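Carboxypeptidase Y inhibitor (Saccharomyces cerevisiae, PDB 1WPX) inhibits the serine proteinase carboxypeptidase Y specifically and potently as a member of the phosphatidylethanolamine-binding protein family. Local coordinates at residues L167-P172 with N206-S212; G35-Y41 with P62-F68; P153-G158 with F215-K220; L147-M151 with I183-P187. All coordinates share one frame. Residues are numbered along the deposited sequence.

Contact 1: residues L167-P172 with N206-S212; sequences LLYKQP and NLQLVAS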
# COMPACT_ATOMS: atom_id res chain seq x y z
N LEU B 167 -6.05 -20.53 -10.94
CA LEU B 167 -4.85 -21.35 -10.86
C LEU B 167 -4.28 -21.66 -12.24
O LEU B 167 -5.01 -22.06 -13.15
CB LEU B 167 -5.12 -22.67 -10.13
CG LEU B 167 -5.71 -22.59 -8.71
CD1 LEU B 167 -7.21 -22.66 -8.80
CD2 LEU B 167 -5.19 -23.73 -7.87
N LEU B 168 -2.97 -21.46 -12.39
CA LEU B 168 -2.30 -21.72 -13.66
C LEU B 168 -1.46 -23.00 -13.55
O LEU B 168 -0.58 -23.10 -12.69
CB LEU B 168 -1.40 -20.54 -14.05
CG LEU B 168 -0.70 -20.68 -15.40
CD1 LEU B 168 -1.74 -20.60 -16.50
CD2 LEU B 168 0.33 -19.58 -15.59
N TYR B 169 -1.75 -23.97 -14.41
CA TYR B 169 -1.01 -25.23 -14.40
C TYR B 169 -0.22 -25.45 -15.68
O TYR B 169 -0.64 -25.03 -16.76
CB TYR B 169 -1.95 -26.42 -14.23
CG TYR B 169 -2.60 -26.53 -12.87
CD1 TYR B 169 -3.80 -25.89 -12.59
CD2 TYR B 169 -2.01 -27.31 -11.87
CE1 TYR B 169 -4.42 -26.02 -11.35
CE2 TYR B 169 -2.61 -27.45 -10.62
CZ TYR B 169 -3.82 -26.80 -10.36
OH TYR B 169 -4.42 -26.95 -9.14
N LYS B 170 0.93 -26.11 -15.56
CA LYS B 170 1.74 -26.45 -16.72
C LYS B 170 1.37 -27.89 -17.05
O LYS B 170 1.39 -28.74 -16.16
CB LYS B 170 3.22 -26.37 -16.40
CG LYS B 170 4.09 -26.84 -17.56
CD LYS B 170 5.50 -27.14 -17.12
CE LYS B 170 6.29 -27.77 -18.27
NZ LYS B 170 7.71 -28.04 -17.90
N GLN B 171 1.02 -28.16 -18.30
CA GLN B 171 0.65 -29.52 -18.71
C GLN B 171 1.91 -30.33 -19.01
O GLN B 171 2.93 -29.76 -19.37
CB GLN B 171 -0.24 -29.47 -19.95
CG GLN B 171 -1.50 -28.63 -19.76
CD GLN B 171 -2.31 -28.47 -21.03
OE1 GLN B 171 -3.28 -27.70 -21.07
NE2 GLN B 171 -1.94 -29.20 -22.08
N PRO B 172 1.84 -31.66 -18.86
CA PRO B 172 3.00 -32.52 -19.13
C PRO B 172 3.32 -32.38 -20.62
O PRO B 172 2.40 -32.28 -21.44
CB PRO B 172 2.49 -33.93 -18.81
CG PRO B 172 1.31 -33.71 -17.91
CD PRO B 172 0.66 -32.48 -18.49
N ASN B 206 -1.61 -35.22 -13.65
CA ASN B 206 -0.22 -34.81 -13.60
C ASN B 206 0.05 -33.37 -13.99
O ASN B 206 1.03 -33.10 -14.68
CB ASN B 206 0.60 -35.73 -14.50
CG ASN B 206 0.46 -37.19 -14.12
OD1 ASN B 206 0.46 -38.07 -14.99
ND2 ASN B 206 0.34 -37.46 -12.82
N LEU B 207 -0.79 -32.44 -13.54
CA LEU B 207 -0.58 -31.03 -13.86
C LEU B 207 0.32 -30.40 -12.80
O LEU B 207 0.26 -30.76 -11.63
CB LEU B 207 -1.91 -30.29 -13.93
CG LEU B 207 -2.97 -30.86 -14.88
CD1 LEU B 207 -4.04 -29.81 -15.10
CD2 LEU B 207 -2.34 -31.25 -16.20
N GLN B 208 1.15 -29.45 -13.22
CA GLN B 208 2.07 -28.79 -12.30
C GLN B 208 1.60 -27.36 -12.02
O GLN B 208 1.61 -26.52 -12.92
CB GLN B 208 3.47 -28.75 -12.91
CG GLN B 208 4.59 -28.50 -11.91
CD GLN B 208 5.90 -28.13 -12.59
OE1 GLN B 208 6.30 -28.75 -13.58
NE2 GLN B 208 6.58 -27.12 -12.06
N LEU B 209 1.20 -27.09 -10.78
CA LEU B 209 0.75 -25.76 -10.38
C LEU B 209 1.90 -24.76 -10.52
O LEU B 209 2.99 -25.01 -10.01
CB LEU B 209 0.29 -25.76 -8.92
CG LEU B 209 -0.91 -24.90 -8.52
CD1 LEU B 209 -0.75 -24.46 -7.07
CD2 LEU B 209 -1.04 -23.70 -9.43
N VAL B 210 1.66 -23.64 -11.19
CA VAL B 210 2.70 -22.64 -11.37
C VAL B 210 2.39 -21.30 -10.72
O VAL B 210 3.29 -20.62 -10.24
CB VAL B 210 3.01 -22.42 -12.88
CG1 VAL B 210 3.87 -21.18 -13.08
CG2 VAL B 210 3.73 -23.63 -13.44
N ALA B 211 1.11 -20.92 -10.69
CA ALA B 211 0.72 -19.65 -10.09
C ALA B 211 -0.75 -19.61 -9.68
O ALA B 211 -1.54 -20.47 -10.06
CB ALA B 211 1.01 -18.52 -11.07
N SER B 212 -1.10 -18.58 -8.90
CA SER B 212 -2.46 -18.41 -8.42
C SER B 212 -2.77 -16.99 -7.91
O SER B 212 -1.93 -16.34 -7.31
CB SER B 212 -2.76 -19.41 -7.31
OG SER B 212 -4.06 -19.22 -6.80

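Contact 2: residues G35-Y41 with P62-F68; sequences GILAVEY and PQFQFTF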
# COMPACT_ATOMS: atom_id res chain seq x y z
N GLY B 35 5.93 -17.78 -10.54
CA GLY B 35 5.71 -16.47 -11.13
C GLY B 35 4.45 -15.91 -10.50
O GLY B 35 4.00 -16.42 -9.48
N ILE B 36 3.90 -14.86 -11.08
CA ILE B 36 2.67 -14.31 -10.53
C ILE B 36 1.66 -14.15 -11.65
O ILE B 36 2.00 -13.79 -12.77
CB ILE B 36 2.92 -12.95 -9.80
CG1 ILE B 36 2.98 -11.81 -10.81
CG2 ILE B 36 4.19 -13.02 -8.95
CD1 ILE B 36 1.66 -11.09 -10.93
N LEU B 37 0.40 -14.45 -11.32
CA LEU B 37 -0.68 -14.37 -12.30
C LEU B 37 -1.50 -13.10 -12.16
O LEU B 37 -2.24 -12.93 -11.19
CB LEU B 37 -1.59 -15.59 -12.14
CG LEU B 37 -2.70 -15.78 -13.17
CD1 LEU B 37 -2.12 -16.07 -14.55
CD2 LEU B 37 -3.57 -16.94 -12.73
N ALA B 38 -1.38 -12.20 -13.13
CA ALA B 38 -2.15 -10.97 -13.10
C ALA B 38 -3.45 -11.26 -13.83
O ALA B 38 -3.45 -11.75 -14.95
CB ALA B 38 -1.40 -9.85 -13.79
N VAL B 39 -4.56 -10.97 -13.18
CA VAL B 39 -5.87 -11.20 -13.75
C VAL B 39 -6.68 -9.92 -13.61
O VAL B 39 -6.58 -9.23 -12.59
CB VAL B 39 -6.60 -12.35 -13.00
CG1 VAL B 39 -7.92 -12.69 -13.69
CG2 VAL B 39 -5.68 -13.58 -12.94
N GLU B 40 -7.47 -9.60 -14.63
CA GLU B 40 -8.28 -8.40 -14.61
C GLU B 40 -9.55 -8.53 -15.45
O GLU B 40 -9.53 -9.13 -16.52
CB GLU B 40 -7.46 -7.22 -15.13
CG GLU B 40 -8.22 -5.93 -15.19
CD GLU B 40 -7.46 -4.86 -15.92
OE1 GLU B 40 -7.18 -5.05 -17.12
OE2 GLU B 40 -7.12 -3.83 -15.28
N TYR B 41 -10.65 -7.97 -14.95
CA TYR B 41 -11.92 -8.01 -15.67
C TYR B 41 -12.04 -6.72 -16.46
O TYR B 41 -12.52 -6.72 -17.59
CB TYR B 41 -13.07 -8.12 -14.68
CG TYR B 41 -13.22 -9.51 -14.11
CD1 TYR B 41 -13.85 -10.52 -14.84
CD2 TYR B 41 -12.71 -9.82 -12.85
CE1 TYR B 41 -13.97 -11.81 -14.32
CE2 TYR B 41 -12.82 -11.11 -12.33
CZ TYR B 41 -13.45 -12.10 -13.07
OH TYR B 41 -13.57 -13.36 -12.56
N PRO B 62 -12.26 -12.87 -17.72
CA PRO B 62 -11.17 -11.92 -17.49
C PRO B 62 -9.94 -12.17 -18.36
O PRO B 62 -9.81 -13.22 -18.98
CB PRO B 62 -10.87 -12.11 -16.02
CG PRO B 62 -11.03 -13.58 -15.86
CD PRO B 62 -12.31 -13.86 -16.62
N GLN B 63 -9.03 -11.20 -18.38
CA GLN B 63 -7.78 -11.31 -19.12
C GLN B 63 -6.69 -11.79 -18.16
O GLN B 63 -6.76 -11.53 -16.95
CB GLN B 63 -7.38 -9.97 -19.70
CG GLN B 63 -8.41 -9.37 -20.62
CD GLN B 63 -8.00 -8.00 -21.11
OE1 GLN B 63 -6.99 -7.84 -21.81
NE2 GLN B 63 -8.78 -6.99 -20.74
N PHE B 64 -5.68 -12.48 -18.69
CA PHE B 64 -4.60 -13.00 -17.87
C PHE B 64 -3.22 -12.62 -18.39
O PHE B 64 -3.04 -12.35 -19.57
CB PHE B 64 -4.69 -14.52 -17.80
CG PHE B 64 -6.00 -15.04 -17.30
CD1 PHE B 64 -6.19 -15.28 -15.94
CD2 PHE B 64 -7.05 -15.30 -18.18
CE1 PHE B 64 -7.40 -15.78 -15.46
CE2 PHE B 64 -8.27 -15.80 -17.72
CZ PHE B 64 -8.44 -16.04 -16.35
N GLN B 65 -2.25 -12.61 -17.48
CA GLN B 65 -0.86 -12.32 -17.80
C GLN B 65 -0.02 -13.11 -16.83
O GLN B 65 -0.36 -13.22 -15.66
CB GLN B 65 -0.52 -10.84 -17.64
CG GLN B 65 0.97 -10.55 -17.89
CD GLN B 65 1.38 -9.13 -17.54
OE1 GLN B 65 1.21 -8.69 -16.41
NE2 GLN B 65 1.93 -8.42 -18.52
N PHE B 66 1.08 -13.67 -17.32
CA PHE B 66 1.97 -14.46 -16.47
C PHE B 66 3.34 -13.80 -16.44
O PHE B 66 3.93 -13.52 -17.48
CB PHE B 66 2.09 -15.89 -16.99
CG PHE B 66 3.04 -16.75 -16.21
CD1 PHE B 66 2.87 -16.94 -14.84
CD2 PHE B 66 4.10 -17.38 -16.84
CE1 PHE B 66 3.74 -17.75 -14.11
CE2 PHE B 66 4.98 -18.19 -16.12
CZ PHE B 66 4.80 -18.38 -14.75
N THR B 67 3.83 -13.53 -15.24
CA THR B 67 5.15 -12.94 -15.10
C THR B 67 6.04 -13.98 -14.47
O THR B 67 5.80 -14.41 -13.34
CB THR B 67 5.12 -11.67 -14.22
OG1 THR B 67 4.51 -10.60 -14.95
CG2 THR B 67 6.52 -11.26 -13.83
N PHE B 68 7.05 -14.40 -15.21
CA PHE B 68 7.98 -15.38 -14.68
C PHE B 68 9.21 -14.63 -14.19
O PHE B 68 9.69 -13.70 -14.84
CB PHE B 68 8.36 -16.40 -15.76
CG PHE B 68 9.52 -17.27 -15.37
CD1 PHE B 68 10.82 -16.94 -15.77
CD2 PHE B 68 9.33 -18.40 -14.58
CE1 PHE B 68 11.91 -17.73 -15.38
CE2 PHE B 68 10.42 -19.19 -14.18
CZ PHE B 68 11.70 -18.86 -14.58

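Contact 3: residues P153-G158 with F215-K220; sequences PAPPKG and FYAETK. With SO4 (sulfate ion), chain G.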
# COMPACT_ATOMS: atom_id res chain seq x y z
N PRO B 153 -19.10 -15.21 -10.84
CA PRO B 153 -19.58 -15.48 -9.48
C PRO B 153 -21.09 -15.31 -9.39
O PRO B 153 -21.68 -14.42 -10.02
CB PRO B 153 -18.84 -14.45 -8.64
CG PRO B 153 -17.60 -14.19 -9.43
CD PRO B 153 -18.13 -14.11 -10.84
N ALA B 154 -21.71 -16.17 -8.59
CA ALA B 154 -23.15 -16.14 -8.40
C ALA B 154 -23.47 -16.72 -7.03
O ALA B 154 -24.34 -17.59 -6.90
CB ALA B 154 -23.84 -16.93 -9.49
N PRO B 155 -22.77 -16.24 -5.99
CA PRO B 155 -23.00 -16.73 -4.63
C PRO B 155 -24.42 -16.47 -4.13
O PRO B 155 -25.03 -15.45 -4.44
CB PRO B 155 -21.94 -15.98 -3.82
CG PRO B 155 -21.87 -14.67 -4.53
CD PRO B 155 -21.86 -15.09 -5.98
N PRO B 156 -24.97 -17.42 -3.36
CA PRO B 156 -26.32 -17.31 -2.80
C PRO B 156 -26.44 -16.14 -1.83
O PRO B 156 -25.63 -15.99 -0.91
CB PRO B 156 -26.52 -18.65 -2.10
CG PRO B 156 -25.62 -19.58 -2.85
CD PRO B 156 -24.39 -18.74 -3.05
N LYS B 157 -27.45 -15.31 -2.04
CA LYS B 157 -27.67 -14.16 -1.17
C LYS B 157 -27.62 -14.60 0.29
O LYS B 157 -28.30 -15.56 0.68
CB LYS B 157 -29.04 -13.54 -1.48
CG LYS B 157 -29.41 -12.36 -0.61
CD LYS B 157 -30.74 -11.77 -1.02
CE LYS B 157 -31.11 -10.60 -0.12
NZ LYS B 157 -31.14 -11.02 1.31
N GLY B 158 -26.81 -13.92 1.09
CA GLY B 158 -26.71 -14.26 2.50
C GLY B 158 -25.69 -15.31 2.88
O GLY B 158 -25.38 -15.47 4.07
N PHE B 215 -9.89 -13.50 -5.58
CA PHE B 215 -10.64 -12.35 -5.12
C PHE B 215 -11.88 -12.83 -4.38
O PHE B 215 -12.17 -14.03 -4.36
CB PHE B 215 -11.03 -11.45 -6.31
CG PHE B 215 -12.11 -12.02 -7.20
CD1 PHE B 215 -13.45 -11.72 -6.98
CD2 PHE B 215 -11.79 -12.81 -8.30
CE1 PHE B 215 -14.46 -12.19 -7.84
CE2 PHE B 215 -12.78 -13.29 -9.17
CZ PHE B 215 -14.12 -12.97 -8.94
N TYR B 216 -12.57 -11.90 -3.73
CA TYR B 216 -13.78 -12.22 -2.99
C TYR B 216 -14.97 -11.53 -3.65
O TYR B 216 -14.84 -10.45 -4.24
CB TYR B 216 -13.70 -11.74 -1.53
CG TYR B 216 -12.82 -12.57 -0.61
CD1 TYR B 216 -11.48 -12.24 -0.41
CD2 TYR B 216 -13.36 -13.64 0.11
CE1 TYR B 216 -10.69 -12.96 0.49
CE2 TYR B 216 -12.58 -14.37 1.01
CZ TYR B 216 -11.24 -14.03 1.20
OH TYR B 216 -10.46 -14.74 2.08
N ALA B 217 -16.12 -12.16 -3.54
CA ALA B 217 -17.36 -11.62 -4.08
C ALA B 217 -18.45 -12.06 -3.11
O ALA B 217 -18.35 -13.12 -2.49
CB ALA B 217 -17.63 -12.17 -5.46
N GLU B 218 -19.48 -11.23 -2.98
CA GLU B 218 -20.56 -11.53 -2.06
C GLU B 218 -21.89 -10.97 -2.56
O GLU B 218 -21.92 -9.97 -3.28
CB GLU B 218 -20.24 -10.93 -0.69
CG GLU B 218 -21.00 -11.54 0.46
CD GLU B 218 -20.75 -10.80 1.76
OE1 GLU B 218 -21.13 -11.33 2.83
OE2 GLU B 218 -20.18 -9.69 1.71
N THR B 219 -22.97 -11.62 -2.18
CA THR B 219 -24.31 -11.18 -2.55
C THR B 219 -25.05 -10.92 -1.24
O THR B 219 -25.29 -11.85 -0.46
CB THR B 219 -25.07 -12.24 -3.37
OG1 THR B 219 -24.49 -12.34 -4.68
CG2 THR B 219 -26.54 -11.86 -3.50
N LYS B 220 -25.38 -9.66 -0.98
CA LYS B 220 -26.07 -9.30 0.24
C LYS B 220 -27.57 -9.13 0.01
O LYS B 220 -28.34 -9.74 0.77
CB LYS B 220 -25.48 -8.01 0.83
CG LYS B 220 -24.04 -8.17 1.30
CD LYS B 220 -23.55 -6.93 2.04
CE LYS B 220 -22.17 -7.18 2.64
NZ LYS B 220 -22.15 -8.36 3.55
OXT LYS B 220 -27.95 -8.39 -0.93
S SO4 G . -20.74 -19.94 -7.09
O1 SO4 G . -21.57 -20.81 -7.94
O2 SO4 G . -20.59 -18.63 -7.75
O3 SO4 G . -21.39 -19.76 -5.78
O4 SO4 G . -19.42 -20.56 -6.90

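Contact 4: residues L147-M151 with I183-P187; sequences LIEYM and IKDRP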
# COMPACT_ATOMS: atom_id res chain seq x y z
N LEU B 147 -12.66 -26.70 -21.69
CA LEU B 147 -13.40 -27.87 -21.22
C LEU B 147 -14.64 -27.43 -20.47
O LEU B 147 -15.68 -28.09 -20.52
CB LEU B 147 -12.53 -28.72 -20.29
CG LEU B 147 -11.24 -29.33 -20.85
CD1 LEU B 147 -10.65 -30.28 -19.82
CD2 LEU B 147 -11.52 -30.05 -22.15
N ILE B 148 -14.54 -26.31 -19.75
CA ILE B 148 -15.66 -25.77 -18.98
C ILE B 148 -15.77 -24.27 -19.22
O ILE B 148 -15.01 -23.49 -18.65
CB ILE B 148 -15.45 -26.02 -17.47
CG1 ILE B 148 -15.43 -27.53 -17.19
CG2 ILE B 148 -16.55 -25.33 -16.67
CD1 ILE B 148 -16.73 -28.25 -17.51
N GLU B 149 -16.72 -23.86 -20.05
CA GLU B 149 -16.90 -22.44 -20.36
C GLU B 149 -16.99 -21.58 -19.09
O GLU B 149 -17.42 -22.05 -18.03
CB GLU B 149 -18.14 -22.23 -21.25
CG GLU B 149 -19.47 -22.74 -20.68
CD GLU B 149 -19.52 -24.26 -20.49
OE1 GLU B 149 -18.96 -25.00 -21.33
OE2 GLU B 149 -20.14 -24.71 -19.49
N TYR B 150 -16.58 -20.32 -19.21
CA TYR B 150 -16.59 -19.40 -18.09
C TYR B 150 -17.97 -19.05 -17.56
O TYR B 150 -18.92 -18.84 -18.32
CB TYR B 150 -15.88 -18.09 -18.45
CG TYR B 150 -15.86 -17.08 -17.33
CD1 TYR B 150 -14.92 -17.17 -16.30
CD2 TYR B 150 -16.79 -16.04 -17.27
CE1 TYR B 150 -14.90 -16.26 -15.24
CE2 TYR B 150 -16.79 -15.12 -16.21
CZ TYR B 150 -15.83 -15.24 -15.21
OH TYR B 150 -15.81 -14.33 -14.17
N MET B 151 -18.07 -18.96 -16.24
CA MET B 151 -19.29 -18.58 -15.56
C MET B 151 -18.89 -17.73 -14.35
O MET B 151 -18.21 -18.22 -13.45
CB MET B 151 -20.06 -19.81 -15.09
CG MET B 151 -21.44 -19.46 -14.60
SD MET B 151 -22.38 -20.89 -14.05
CE MET B 151 -22.18 -20.71 -12.26
N ILE B 183 -14.98 -33.91 -16.75
CA ILE B 183 -15.56 -33.16 -15.64
C ILE B 183 -17.08 -33.23 -15.79
O ILE B 183 -17.68 -32.42 -16.50
CB ILE B 183 -15.11 -31.68 -15.66
CG1 ILE B 183 -13.60 -31.59 -15.44
CG2 ILE B 183 -15.83 -30.90 -14.57
CD1 ILE B 183 -13.03 -30.20 -15.62
N LYS B 184 -17.68 -34.21 -15.11
CA LYS B 184 -19.12 -34.44 -15.13
C LYS B 184 -19.86 -33.11 -15.23
O LYS B 184 -20.53 -32.82 -16.22
CB LYS B 184 -19.54 -35.18 -13.86
CG LYS B 184 -21.02 -35.53 -13.75
CD LYS B 184 -21.30 -36.33 -12.47
CE LYS B 184 -22.72 -36.89 -12.43
NZ LYS B 184 -22.92 -37.82 -11.27
N ASP B 185 -19.73 -32.30 -14.18
CA ASP B 185 -20.34 -30.98 -14.15
C ASP B 185 -19.70 -30.13 -13.06
O ASP B 185 -18.73 -30.55 -12.42
CB ASP B 185 -21.87 -31.07 -14.00
CG ASP B 185 -22.29 -31.72 -12.71
OD1 ASP B 185 -21.65 -32.70 -12.28
OD2 ASP B 185 -23.29 -31.25 -12.12
N ARG B 186 -20.26 -28.94 -12.83
CA ARG B 186 -19.71 -27.99 -11.87
C ARG B 186 -19.69 -28.33 -10.38
O ARG B 186 -18.62 -28.42 -9.78
CB ARG B 186 -20.37 -26.64 -12.13
CG ARG B 186 -20.16 -26.27 -13.58
CD ARG B 186 -20.60 -24.89 -13.96
NE ARG B 186 -19.83 -24.44 -15.12
CZ ARG B 186 -20.28 -23.60 -16.04
NH1 ARG B 186 -19.50 -23.25 -17.05
NH2 ARG B 186 -21.51 -23.12 -15.95
N PRO B 187 -20.86 -28.52 -9.76
CA PRO B 187 -20.79 -28.85 -8.33
C PRO B 187 -19.85 -30.03 -8.05
O PRO B 187 -20.00 -31.10 -8.64
CB PRO B 187 -22.25 -29.13 -7.96
CG PRO B 187 -22.89 -29.48 -9.29
CD PRO B 187 -22.25 -28.51 -10.23

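Contact 1: residues L167-P172 with N206-S212
The apolar centre is the ring of Tyr169. Leu209 lies over one face of it, with its CD2 4.3 Å from the ring centroid, a CH-pi contact. Leu209 CG also comes within 3.7 Å of Tyr169 CE2. Leu207 adds its CB at 3.6 Å from Tyr169 CD2. Leu167 and Ser212 lie on the same face of the sheet as this pair. Helix 198-203 covers the Tyr169 ring through Val198 and Ala202. On the other face Leu168 CB meets Ala211 CB at 4.3 Å.

The backbones pair antiparallel. Strands 162-170 and 208-217 are neighbours in the sheet of the phosphatidylethanolamine-binding protein fold. Lys170 N donates to Gln208 O at 2.8 Å, and Gln208 N to Lys170 O at 3.0 Å. Further along, Leu168 N donates to Ala211 O at 2.9 Å. Leu168 O receives Val210 N at 2.7 Å and, weakly, Ala211 N at 3.4 Å. Val210 and Ala211 thus both face Leu168. This is a classic beta bulge, and it shifts the register by one residue.

At the outer edge Asn206 has positive phi and closes a Schellman motif at the end of helix 198-203. Pro172 CG sits 3.3 Å from Asn206 O. Gln171 turns away, and its OE1 accepts from Asp117 N and Thr91 OG1.

The chemistry implies a pairing held by backbone bonds, with Tyr169-Leu209 adding apolar cohesion between the strands.

Contact 2: residues G35-Y41 with P62-F68
Six backbone hydrogen bonds join strands 35-40 and 63-68, which run antiparallel at 161°. They come as three reciprocal pairs. Ile36 N donates to Thr67 O at 3.0 Å and Thr67 N to Ile36 O at 3.1 Å. Ala38 N to Gln65 O and Gln65 N to Ala38 O both measure 2.9 Å. Glu40 N reaches Gln63 O at 3.1 Å, and Gln63 N reaches Glu40 O at 2.8 Å. The register is regular throughout.

CA-H...O contacts support the pairing, such as Val39 CA to Gln63 O at 3.3 Å. Gly35 CA lies only 3.0 Å from Thr67 O. A CB here would clash with that oxygen and with the Phe66 ring, so the close approach needs glycine.

Apolar contacts fill the face that carries Leu37, Val39, Phe64 and Phe66. Val39 CG2 meets Phe64 CD1 at 3.5 Å. At the end of the pair Pro62 packs on Tyr41: its CB is 3.7 Å from the ring centroid, over the face, a CH-pi contact.

The opposite face carries Ile36, Ala38, Glu40, Gln63, Gln65 and Thr67. Several of these touch carboxypeptidase Y, and Gln65 NE2 bonds to the enzyme's backbone. This face is therefore part of the interface with carboxypeptidase Y in the complex. Strand 134-140 pairs with the far edge of 63-69, strand 45-47 pairs with 35-40, and Phe166 and Leu168 of strand 162-170 pack beneath the apolar face.

Contact 3: residues P153-G158 with F215-K220
Thr219 makes the central link between the proline-rich loop and the C-terminal tail. Its chi1 is m (-71°), and its OG1 donates a hydrogen bond to Pro155 O at 3.2 Å. The methyl group, CG2, lies 3.6 Å from Lys157 CB. One side chain thus gives both a polar and an apolar contact. The backbone adds a second bond, Gly158 N to Thr219 O at 3.0 Å. Gly158 has phi 88°, which suits a residue without a CB.

Lys157 is extended (t) through chi1, chi2 and chi3, which carries its CE to 3.0 Å from Lys220 O, at the terminal carboxylate. Chi4 (m) sets Lys157 NZ, which lies 3.1 Å from Lys220 O. Lys220 itself turns back along its own tail, and its NZ forms a salt bridge with Glu218 OE2 at 3.0 Å.

Deeper in, Phe215 has chi1 p (72°). Its CZ meets Pro153 CG at 3.7 Å, and the proline lies at the ring edge. Pro153 CB also packs on Ala217 CB at 4.1 Å.

On the loop, Ala154 N donates to sulfate O2 at 2.8 Å. His112 and Tyr164 also bind this ion, probably from the crystallisation liquor. Its place is consistent with the anion-binding pocket of the phosphatidylethanolamine-binding protein fold. The tail follows strand 208-217, which pairs with strand 162-170; Tyr164 of that strand packs against Pro153, Pro155, Phe215 and Ala217.

Contact 4: residues L147-M151 with I183-P187
Arg186 reaches across to 147-151 and lays one face of its guanidinium against Met151 CB. Its NH2 lies 3.1 Å from Met151 SD. At the edge of the guanidinium, NH1 is 3.6 Å from Ile148 CG2. Arg186 has more of its surface covered by the other segment than any other residue here.

Glu149 supplies the opposite charge. Its OE2 is 2.9 Å from Arg186 NH1, a salt bridge. The oxygen sits well out of the guanidinium plane, so charge attraction holds the pair and no N-H points at it. Glu149 O is also close to Arg186 NH1, at 2.6 Å, but the angle is too poor for a hydrogen bond.

Segment 147-151 leaves the sheet here. Leu147 and Ile148 both face Val114 of strand 110-120, a classic beta bulge at the end of strand 145-148. The partner 183-187 belongs to the long loop between strand 162-170 and helix 198-203. In this phosphatidylethanolamine-binding protein fold the contact therefore ties a loop to the end of a sheet strand.

Apolar contact continues below the charged group. Ile148 CG1 meets Ile183 CD1 at 3.9 Å. Ile183 also packs on Trp189 and on Trp201 of helix 198-203. At the other end, Phe110 touches both Met151 and Arg186. Met151 O is hydrogen-bonded to His112 ND1, and the side chain of Met151 lies about 4 Å from the bound sulfate.

How the contacts relate
Contacts 1 and 2 share the main sheet's apolar interior. Their centres are 14 Å apart, and Phe66 CZ packs 3.4 Å from Val210 CG1. Contact 3 uses the far end of strand 208-217, about 27 Å from contact 1 between centres and on the opposite side of the chain's centre. Tyr41 joins three contacts: its OH lies 3.5 Å from Phe215 CE2 of contact 3 and 2.9 Å from Tyr150 OH of contact 4, a probable hydrogen bond. Contacts 3 and 4 have centres 19 Å apart, yet Ala154 and Met151 both border the sulfate site. Of the four contacts, contact 2 meets carboxypeptidase Y most, and Lys220 of contact 3 also touches the enzyme.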